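Local coordinates for protein nonribosomal peptide synthase (PDB 5JJP) that probably activates an aliphatic beta-amino acid as its adenylate at the expense of ATP, as adenylation enzymes of the AMP-binding family do, at residues 313-327 against 339-353. Sequence-based numbering, arbitrary orientation.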
ATOM      1  N   LEU A 313      17.447   0.108  16.500  1.00 36.65           N
ATOM      2  CA  LEU A 313      16.116   0.359  17.041  1.00 33.46           C
ATOM      3  C   LEU A 313      16.190   0.923  18.445  1.00 32.26           C
ATOM      4  O   LEU A 313      15.523   1.919  18.752  1.00 27.32           O
ATOM      5  CB  LEU A 313      15.303  -0.931  17.053  1.00 35.96           C
ATOM      6  CG  LEU A 313      13.832  -0.901  17.492  1.00 36.55           C
ATOM      7  CD1 LEU A 313      13.081   0.307  16.956  1.00 38.64           C
ATOM      8  CD2 LEU A 313      13.160  -2.160  16.984  1.00 37.24           C
ATOM      9  N   ARG A 314      17.001   0.275  19.284  1.00 31.17           N
ATOM     10  CA  ARG A 314      17.238   0.735  20.651  1.00 35.64           C
ATOM     11  C   ARG A 314      17.749   2.175  20.669  1.00 33.06           C
ATOM     12  O   ARG A 314      17.296   3.015  21.437  1.00 35.30           O
ATOM     13  CB  ARG A 314      18.270  -0.172  21.349  1.00 36.33           C
ATOM     14  CG  ARG A 314      17.773  -1.553  21.746  1.00 37.38           C
ATOM     15  CD  ARG A 314      18.693  -2.234  22.775  1.00 36.01           C
ATOM     16  NE  ARG A 314      18.226  -3.564  23.170  1.00 34.51           N
ATOM     17  CZ  ARG A 314      18.519  -4.715  22.544  1.00 40.68           C
ATOM     18  NH1 ARG A 314      19.261  -4.738  21.443  1.00 41.55           N
ATOM     19  NH2 ARG A 314      18.035  -5.879  22.995  1.00 45.46           N
ATOM     20  N   GLU A 315      18.690   2.451  19.785  1.00 34.44           N
ATOM     21  CA  GLU A 315      19.229   3.785  19.640  1.00 36.01           C
ATOM     22  C   GLU A 315      18.086   4.748  19.293  1.00 31.91           C
ATOM     23  O   GLU A 315      17.909   5.793  19.945  1.00 28.50           O
ATOM     24  CB  GLU A 315      20.323   3.774  18.572  1.00 41.76           C
ATOM     25  CG  GLU A 315      21.510   4.687  18.855  1.00 47.01           C
ATOM     26  CD  GLU A 315      22.658   4.479  17.860  1.00 54.31           C
ATOM     27  OE1 GLU A 315      23.333   5.481  17.527  1.00 55.10           O
ATOM     28  OE2 GLU A 315      22.835   3.338  17.357  1.00 55.79           O
ATOM     29  N   LEU A 316      17.272   4.361  18.315  1.00 29.96           N
ATOM     30  CA  LEU A 316      16.092   5.183  17.910  1.00 29.84           C
ATOM     31  C   LEU A 316      15.076   5.405  19.030  1.00 29.81           C
ATOM     32  O   LEU A 316      14.684   6.557  19.259  1.00 26.28           O
ATOM     33  CB  LEU A 316      15.385   4.604  16.677  1.00 28.40           C
ATOM     34  CG  LEU A 316      14.200   5.412  16.116  1.00 29.72           C
ATOM     35  CD1 LEU A 316      14.668   6.743  15.544  1.00 29.27           C
ATOM     36  CD2 LEU A 316      13.462   4.603  15.040  1.00 28.90           C
ATOM     37  N   GLN A 317      14.708   4.340  19.763  1.00 28.16           N
ATOM     38  CA  GLN A 317      13.883   4.519  20.968  1.00 30.88           C
ATOM     39  C   GLN A 317      14.490   5.522  21.940  1.00 28.42           C
ATOM     40  O   GLN A 317      13.787   6.353  22.524  1.00 33.16           O
ATOM     41  CB  GLN A 317      13.722   3.209  21.712  1.00 33.63           C
ATOM     42  CG  GLN A 317      12.864   2.196  21.018  1.00 37.22           C
ATOM     43  CD  GLN A 317      12.688   0.932  21.836  1.00 41.71           C
ATOM     44  OE1 GLN A 317      13.665   0.294  22.269  1.00 47.28           O
ATOM     45  NE2 GLN A 317      11.435   0.558  22.062  1.00 44.72           N
ATOM     46  N   GLY A 318      15.797   5.396  22.141  1.00 30.45           N
ATOM     47  CA  GLY A 318      16.571   6.301  23.004  1.00 31.08           C
ATOM     48  C   GLY A 318      16.495   7.764  22.623  1.00 31.88           C
ATOM     49  O   GLY A 318      16.344   8.628  23.469  1.00 29.39           O
ATOM     50  N   LEU A 319      16.537   8.044  21.329  1.00 32.47           N
ATOM     51  CA  LEU A 319      16.367   9.415  20.866  1.00 32.55           C
ATOM     52  C   LEU A 319      14.905   9.868  20.876  1.00 31.86           C
ATOM     53  O   LEU A 319      14.646  11.063  20.955  1.00 32.07           O
ATOM     54  CB  LEU A 319      16.914   9.568  19.451  1.00 31.98           C
ATOM     55  CG  LEU A 319      18.392   9.265  19.239  1.00 31.65           C
ATOM     56  CD1 LEU A 319      18.715   9.210  17.747  1.00 30.94           C
ATOM     57  CD2 LEU A 319      19.235  10.309  19.952  1.00 30.43           C
ATOM     58  N   LEU A 320      13.965   8.927  20.783  1.00 28.43           N
ATOM     59  CA  LEU A 320      12.548   9.266  20.685  1.00 29.18           C
ATOM     60  C   LEU A 320      11.733   8.558  21.749  1.00 29.88           C
ATOM     61  O   LEU A 320      10.952   7.678  21.442  1.00 30.86           O
ATOM     62  CB  LEU A 320      12.025   8.909  19.292  1.00 29.43           C
ATOM     63  CG  LEU A 320      12.558   9.828  18.192  1.00 27.96           C
ATOM     64  CD1 LEU A 320      12.265   9.242  16.827  1.00 27.20           C
ATOM     65  CD2 LEU A 320      12.014  11.237  18.326  1.00 26.46           C
ATOM     66  N   PRO A 321      11.929   8.945  23.025  1.00 33.70           N
ATOM     67  CA  PRO A 321      11.177   8.303  24.118  1.00 32.01           C
ATOM     68  C   PRO A 321       9.701   8.646  24.049  1.00 27.99           C
ATOM     69  O   PRO A 321       9.337   9.722  23.580  1.00 29.10           O
ATOM     70  CB  PRO A 321      11.809   8.908  25.377  1.00 32.46           C
ATOM     71  CG  PRO A 321      12.368  10.232  24.927  1.00 32.34           C
ATOM     72  CD  PRO A 321      12.806  10.038  23.515  1.00 32.74           C
ATOM     73  N   GLY A 322       8.862   7.714  24.448  1.00 26.77           N
ATOM     74  CA  GLY A 322       7.399   7.906  24.451  1.00 23.88           C
ATOM     75  C   GLY A 322       6.723   7.937  23.080  1.00 23.79           C
ATOM     76  O   GLY A 322       5.630   8.480  22.936  1.00 21.92           O
ATOM     77  N   ARG A 323       7.388   7.398  22.063  1.00 22.95           N
ATOM     78  CA  ARG A 323       6.815   7.226  20.721  1.00 22.09           C
ATOM     79  C   ARG A 323       6.336   5.785  20.601  1.00 20.53           C
ATOM     80  O   ARG A 323       6.914   4.867  21.171  1.00 19.40           O
ATOM     81  CB  ARG A 323       7.850   7.514  19.626  1.00 22.62           C
ATOM     82  CG  ARG A 323       7.927   8.964  19.189  1.00 24.53           C
ATOM     83  CD  ARG A 323       8.213   9.890  20.334  1.00 25.21           C
ATOM     84  NE  ARG A 323       8.454  11.272  19.897  1.00 25.11           N
ATOM     85  CZ  ARG A 323       9.303  12.107  20.521  1.00 29.21           C
ATOM     86  NH1 ARG A 323       9.996  11.705  21.627  1.00 29.43           N
ATOM     87  NH2 ARG A 323       9.485  13.330  20.064  1.00 25.48           N
ATOM     88  N   ARG A 324       5.266   5.601  19.848  1.00 18.88           N
ATOM     89  CA  ARG A 324       4.756   4.282  19.565  1.00 16.87           C
ATOM     90  C   ARG A 324       5.366   3.801  18.251  1.00 16.82           C
ATOM     91  O   ARG A 324       5.272   4.474  17.209  1.00 16.08           O
ATOM     92  CB  ARG A 324       3.254   4.312  19.445  1.00 15.99           C
ATOM     93  CG  ARG A 324       2.520   4.678  20.739  1.00 14.95           C
ATOM     94  CD  ARG A 324       2.564   3.534  21.772  1.00 13.72           C
ATOM     95  NE  ARG A 324       2.015   2.292  21.289  1.00 12.51           N
ATOM     96  CZ  ARG A 324       0.749   1.894  21.424  1.00 12.92           C
ATOM     97  NH1 ARG A 324      -0.143   2.639  22.060  1.00 12.36           N
ATOM     98  NH2 ARG A 324       0.338   0.716  20.888  1.00 12.45           N
ATOM     99  N   ILE A 325       6.041   2.667  18.312  1.00 16.34           N
ATOM    100  CA  ILE A 325       6.663   2.125  17.132  1.00 17.32           C
ATOM    101  C   ILE A 325       5.998   0.827  16.830  1.00 15.65           C
ATOM    102  O   ILE A 325       5.793   0.007  17.703  1.00 15.04           O
ATOM    103  CB  ILE A 325       8.198   1.950  17.281  1.00 18.54           C
ATOM    104  CG1 ILE A 325       8.818   3.285  17.639  1.00 18.92           C
ATOM    105  CG2 ILE A 325       8.836   1.462  15.968  1.00 18.74           C
ATOM    106  CD1 ILE A 325      10.335   3.239  17.833  1.00 19.84           C
ATOM    107  N   PHE A 326       5.706   0.639  15.552  1.00 16.06           N
ATOM    108  CA  PHE A 326       5.045  -0.545  15.072  1.00 17.81           C
ATOM    109  C   PHE A 326       5.862  -1.278  14.011  1.00 18.96           C
ATOM    110  O   PHE A 326       6.328  -0.695  13.067  1.00 17.02           O
ATOM    111  CB  PHE A 326       3.744  -0.141  14.400  1.00 17.72           C
ATOM    112  CG  PHE A 326       2.863   0.685  15.243  1.00 17.06           C
ATOM    113  CD1 PHE A 326       2.274   0.164  16.355  1.00 17.05           C
ATOM    114  CD2 PHE A 326       2.545   2.004  14.865  1.00 18.21           C
ATOM    115  CE1 PHE A 326       1.429   0.946  17.128  1.00 15.88           C
ATOM    116  CE2 PHE A 326       1.668   2.771  15.628  1.00 16.46           C
ATOM    117  CZ  PHE A 326       1.154   2.239  16.784  1.00 15.24           C
ATOM    118  N   ASN A 327       5.874  -2.585  14.125  1.00 24.14           N
ATOM    119  CA  ASN A 327       6.562  -3.478  13.200  1.00 27.32           C
ATOM    120  C   ASN A 327       5.530  -4.185  12.306  1.00 26.64           C
ATOM    121  O   ASN A 327       4.583  -4.850  12.786  1.00 24.12           O
ATOM    122  CB  ASN A 327       7.369  -4.492  14.024  1.00 32.72           C
ATOM    123  CG  ASN A 327       7.984  -5.581  13.174  1.00 35.28           C
ATOM    124  OD1 ASN A 327       8.496  -5.312  12.098  1.00 34.80           O
ATOM    125  ND2 ASN A 327       7.932  -6.825  13.665  1.00 37.04           N
ATOM    126  N   VAL A 339       0.823  -6.818  12.475  1.00 29.67           N
ATOM    127  CA  VAL A 339       1.341  -5.573  13.008  1.00 29.59           C
ATOM    128  C   VAL A 339       1.534  -5.732  14.500  1.00 28.38           C
ATOM    129  O   VAL A 339       0.670  -6.184  15.194  1.00 26.29           O
ATOM    130  CB  VAL A 339       0.428  -4.364  12.694  1.00 31.40           C
ATOM    131  CG1 VAL A 339      -0.938  -4.518  13.329  1.00 31.36           C
ATOM    132  CG2 VAL A 339       1.096  -3.073  13.176  1.00 31.17           C
ATOM    133  N   THR A 340       2.693  -5.307  14.970  1.00 28.00           N
ATOM    134  CA  THR A 340       3.170  -5.649  16.288  1.00 28.11           C
ATOM    135  C   THR A 340       3.739  -4.386  16.946  1.00 26.41           C
ATOM    136  O   THR A 340       4.474  -3.635  16.311  1.00 25.78           O
ATOM    137  CB  THR A 340       4.261  -6.714  16.132  1.00 29.22           C
ATOM    138  OG1 THR A 340       3.651  -7.932  15.716  1.00 35.41           O
ATOM    139  CG2 THR A 340       4.984  -6.950  17.393  1.00 30.97           C
ATOM    140  N   ASP A 341       3.370  -4.147  18.194  1.00 26.19           N
ATOM    141  CA  ASP A 341       3.999  -3.112  19.000  1.00 28.42           C
ATOM    142  C   ASP A 341       5.448  -3.528  19.316  1.00 26.86           C
ATOM    143  O   ASP A 341       5.719  -4.638  19.724  1.00 30.34           O
ATOM    144  CB  ASP A 341       3.216  -2.876  20.322  1.00 29.15           C
ATOM    145  CG  ASP A 341       1.845  -2.250  20.096  1.00 29.78           C
ATOM    146  OD1 ASP A 341       1.744  -1.330  19.311  1.00 29.28           O
ATOM    147  OD2 ASP A 341       0.840  -2.673  20.688  1.00 33.74           O
ATOM    148  N   VAL A 342       6.374  -2.613  19.112  1.00 26.92           N
ATOM    149  CA  VAL A 342       7.737  -2.740  19.619  1.00 24.59           C
ATOM    150  C   VAL A 342       7.758  -2.328  21.105  1.00 24.38           C
ATOM    151  O   VAL A 342       7.330  -1.241  21.453  1.00 18.50           O
ATOM    152  CB  VAL A 342       8.669  -1.823  18.798  1.00 26.52           C
ATOM    153  CG1 VAL A 342      10.074  -1.793  19.367  1.00 28.87           C
ATOM    154  CG2 VAL A 342       8.723  -2.302  17.349  1.00 27.69           C
ATOM    155  N   PRO A 343       8.212  -3.226  22.004  1.00 27.71           N
ATOM    156  CA  PRO A 343       8.205  -2.851  23.431  1.00 28.56           C
ATOM    157  C   PRO A 343       9.199  -1.731  23.700  1.00 30.55           C
ATOM    158  O   PRO A 343      10.257  -1.702  23.053  1.00 25.04           O
ATOM    159  CB  PRO A 343       8.630  -4.132  24.155  1.00 28.79           C
ATOM    160  CG  PRO A 343       8.847  -5.163  23.115  1.00 28.18           C
ATOM    161  CD  PRO A 343       8.682  -4.590  21.755  1.00 27.06           C
ATOM    162  N   ASP A 344       8.835  -0.807  24.593  1.00 32.78           N
ATOM    163  CA  ASP A 344       9.719   0.282  25.034  1.00 36.92           C
ATOM    164  C   ASP A 344       9.833   0.225  26.541  1.00 36.45           C
ATOM    165  O   ASP A 344       8.866   0.434  27.247  1.00 37.47           O
ATOM    166  CB  ASP A 344       9.197   1.681  24.605  1.00 38.47           C
ATOM    167  CG  ASP A 344      10.233   2.830  24.855  1.00 42.88           C
ATOM    168  OD1 ASP A 344       9.861   4.041  24.786  1.00 45.12           O
ATOM    169  OD2 ASP A 344      11.435   2.528  25.104  1.00 41.42           O
ATOM    170  N   PRO A 345      11.026  -0.066  27.050  1.00 40.27           N
ATOM    171  CA  PRO A 345      12.228  -0.321  26.308  1.00 38.84           C
ATOM    172  C   PRO A 345      12.292  -1.752  25.821  1.00 38.43           C
ATOM    173  O   PRO A 345      11.614  -2.658  26.318  1.00 37.73           O
ATOM    174  CB  PRO A 345      13.321  -0.026  27.335  1.00 42.72           C
ATOM    175  CG  PRO A 345      12.706  -0.452  28.630  1.00 41.77           C
ATOM    176  CD  PRO A 345      11.228  -0.221  28.501  1.00 40.77           C
ATOM    177  N   LEU A 346      13.111  -1.937  24.815  1.00 41.72           N
ATOM    178  CA  LEU A 346      13.382  -3.243  24.253  1.00 45.62           C
ATOM    179  C   LEU A 346      14.319  -3.993  25.203  1.00 47.45           C
ATOM    180  O   LEU A 346      15.402  -3.492  25.491  1.00 49.82           O
ATOM    181  CB  LEU A 346      14.046  -3.012  22.895  1.00 48.18           C
ATOM    182  CG  LEU A 346      13.800  -3.975  21.753  1.00 49.03           C
ATOM    183  CD1 LEU A 346      12.322  -4.020  21.453  1.00 48.97           C
ATOM    184  CD2 LEU A 346      14.563  -3.504  20.530  1.00 47.43           C
ATOM    185  N   PRO A 347      13.906  -5.163  25.726  1.00 47.75           N
ATOM    186  CA  PRO A 347      14.788  -5.908  26.639  1.00 49.82           C
ATOM    187  C   PRO A 347      16.171  -6.119  26.051  1.00 50.51           C
ATOM    188  O   PRO A 347      16.306  -6.300  24.847  1.00 39.07           O
ATOM    189  CB  PRO A 347      14.061  -7.253  26.836  1.00 52.56           C
ATOM    190  CG  PRO A 347      12.618  -6.957  26.550  1.00 55.11           C
ATOM    191  CD  PRO A 347      12.636  -5.874  25.487  1.00 53.88           C
ATOM    192  N   ALA A 348      17.192  -6.070  26.910  1.00 61.41           N
ATOM    193  CA  ALA A 348      18.596  -6.133  26.464  1.00 65.89           C
ATOM    194  C   ALA A 348      18.955  -7.523  25.898  1.00 63.34           C
ATOM    195  O   ALA A 348      19.720  -7.634  24.956  1.00 57.71           O
ATOM    196  CB  ALA A 348      19.538  -5.757  27.604  1.00 65.13           C
ATOM    197  N   ASP A 349      18.365  -8.569  26.467  1.00 66.17           N
ATOM    198  CA  ASP A 349      18.611  -9.955  26.027  1.00 69.74           C
ATOM    199  C   ASP A 349      17.900 -10.330  24.709  1.00 67.78           C
ATOM    200  O   ASP A 349      18.258 -11.313  24.067  1.00 59.94           O
ATOM    201  CB  ASP A 349      18.191 -10.951  27.128  1.00 74.09           C
ATOM    202  CG  ASP A 349      16.760 -10.716  27.619  1.00 75.71           C
ATOM    203  OD1 ASP A 349      16.491  -9.595  28.111  1.00 72.52           O
ATOM    204  OD2 ASP A 349      15.916 -11.635  27.498  1.00 71.34           O
ATOM    205  N   LEU A 350      16.909  -9.539  24.311  1.00 66.56           N
ATOM    206  CA  LEU A 350      16.085  -9.858  23.147  1.00 62.70           C
ATOM    207  C   LEU A 350      16.898  -9.889  21.852  1.00 65.66           C
ATOM    208  O   LEU A 350      17.570  -8.914  21.495  1.00 68.57           O
ATOM    209  CB  LEU A 350      14.962  -8.835  23.012  1.00 62.01           C
ATOM    210  CG  LEU A 350      13.845  -9.267  22.066  1.00 59.81           C
ATOM    211  CD1 LEU A 350      12.895 -10.265  22.743  1.00 58.44           C
ATOM    212  CD2 LEU A 350      13.106  -8.019  21.600  1.00 57.38           C
ATOM    213  N   GLU A 351      16.790 -10.986  21.120  1.00 68.17           N
ATOM    214  CA  GLU A 351      17.604 -11.177  19.918  1.00 65.62           C
ATOM    215  C   GLU A 351      16.835 -11.055  18.603  1.00 59.22           C
ATOM    216  O   GLU A 351      17.417 -10.732  17.571  1.00 52.66           O
ATOM    217  CB  GLU A 351      18.253 -12.549  19.976  1.00 76.60           C
ATOM    218  CG  GLU A 351      18.798 -12.901  21.354  1.00 83.67           C
ATOM    219  CD  GLU A 351      19.766 -14.059  21.305  1.00 86.24           C
ATOM    220  OE1 GLU A 351      19.437 -15.125  21.873  1.00 87.77           O
ATOM    221  OE2 GLU A 351      20.834 -13.897  20.664  1.00 77.03           O
ATOM    222  N   ARG A 352      15.523 -11.286  18.668  1.00 54.64           N
ATOM    223  CA  ARG A 352      14.650 -11.338  17.493  1.00 49.32           C
ATOM    224  C   ARG A 352      13.289 -10.760  17.844  1.00 43.83           C
ATOM    225  O   ARG A 352      12.632 -11.242  18.764  1.00 41.23           O
ATOM    226  CB  ARG A 352      14.469 -12.783  17.001  1.00 53.48           C
ATOM    227  CG  ARG A 352      13.706 -12.876  15.689  1.00 57.72           C
ATOM    228  CD  ARG A 352      13.638 -14.291  15.144  1.00 62.28           C
ATOM    229  NE  ARG A 352      14.822 -14.676  14.375  1.00 67.26           N
ATOM    230  CZ  ARG A 352      15.850 -15.380  14.834  1.00 69.21           C
ATOM    231  NH1 ARG A 352      15.891 -15.806  16.098  1.00 76.37           N
ATOM    232  NH2 ARG A 352      16.846 -15.670  14.010  1.00 63.28           N
ATOM    233  N   LEU A 353      12.856  -9.753  17.094  1.00 39.81           N
ATOM    234  CA  LEU A 353      11.528  -9.156  17.269  1.00 37.41           C
ATOM    235  C   LEU A 353      10.454 -10.120  16.760  1.00 33.33           C
ATOM    236  O   LEU A 353      10.583 -10.678  15.675  1.00 33.25           O
ATOM    237  CB  LEU A 353      11.466  -7.870  16.471  1.00 40.89           C
ATOM    238  CG  LEU A 353      10.955  -6.602  17.134  1.00 42.59           C
ATOM    239  CD1 LEU A 353      11.705  -6.279  18.405  1.00 42.74           C
ATOM    240  CD2 LEU A 353      11.141  -5.488  16.123  1.00 46.11           C
TER
HETATM  241  O   HOH W   1      10.143   5.480  22.039  1.00 20.94           O
HETATM  242  O   HOH W   2       3.523   0.439  19.921  1.00 13.77           O
HETATM  243  O   HOH W   3       4.233  -7.628  12.825  1.00 18.03           O
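An antiparallel beta hairpin closes one edge of a mixed sheet here: strand 324-329 pairs with edge strand 338-341, and the chain beyond it runs antiparallel beside helix 310-319. Asn327 and Thr340 form the hydrogen-bonded pair, Asn327 N to Thr340 O at 2.8 Å and Thr340 N to Asn327 O at 2.9 Å; Val342 N then binds Ile325 O. Phe326 and Asp341 make the neighbouring non-hydrogen-bonded pair. On their face Asp341 OD1 lies at the ring edge of Phe326, 3.2 Å from CE1, and forms a salt bridge with Arg324 NH2 at 2.9 Å. That bond lies in the guanidinium plane but meets OD1 from above the carboxylate plane, the two planes standing 68° apart. A bend at chi2 and chi3 (-73° and -57°) folds the arginine back to this aspartate, and a water joins Arg324 NE, Asp341 OD1 and Ile325 O. Farther along, Gln317 reaches from the helix with an extended chain. Gln317 NE2 donates to Pro343 O (2.7 Å), close to the amide plane, while OE1 accepts a weak bond from Leu346 N, so NE2 holds the loop firmly, OE1 only loosely. Arg314 NH2 binds Pro347 O at 2.6 Å and, weakly, Leu350 O; its buried NE has no partner in the model. Alongside these polar ties, Leu313 CD2 meets Val342 CG1 (3.9 Å) and Leu353 CD2 tip to tip and crosses Leu346, with Phe303 of strand 300-304 also against Leu313. A helix leading into a parallel strand, then a hairpin to an antiparallel edge strand, ends this alpha/beta layer of the five-layered adenylate-forming fold.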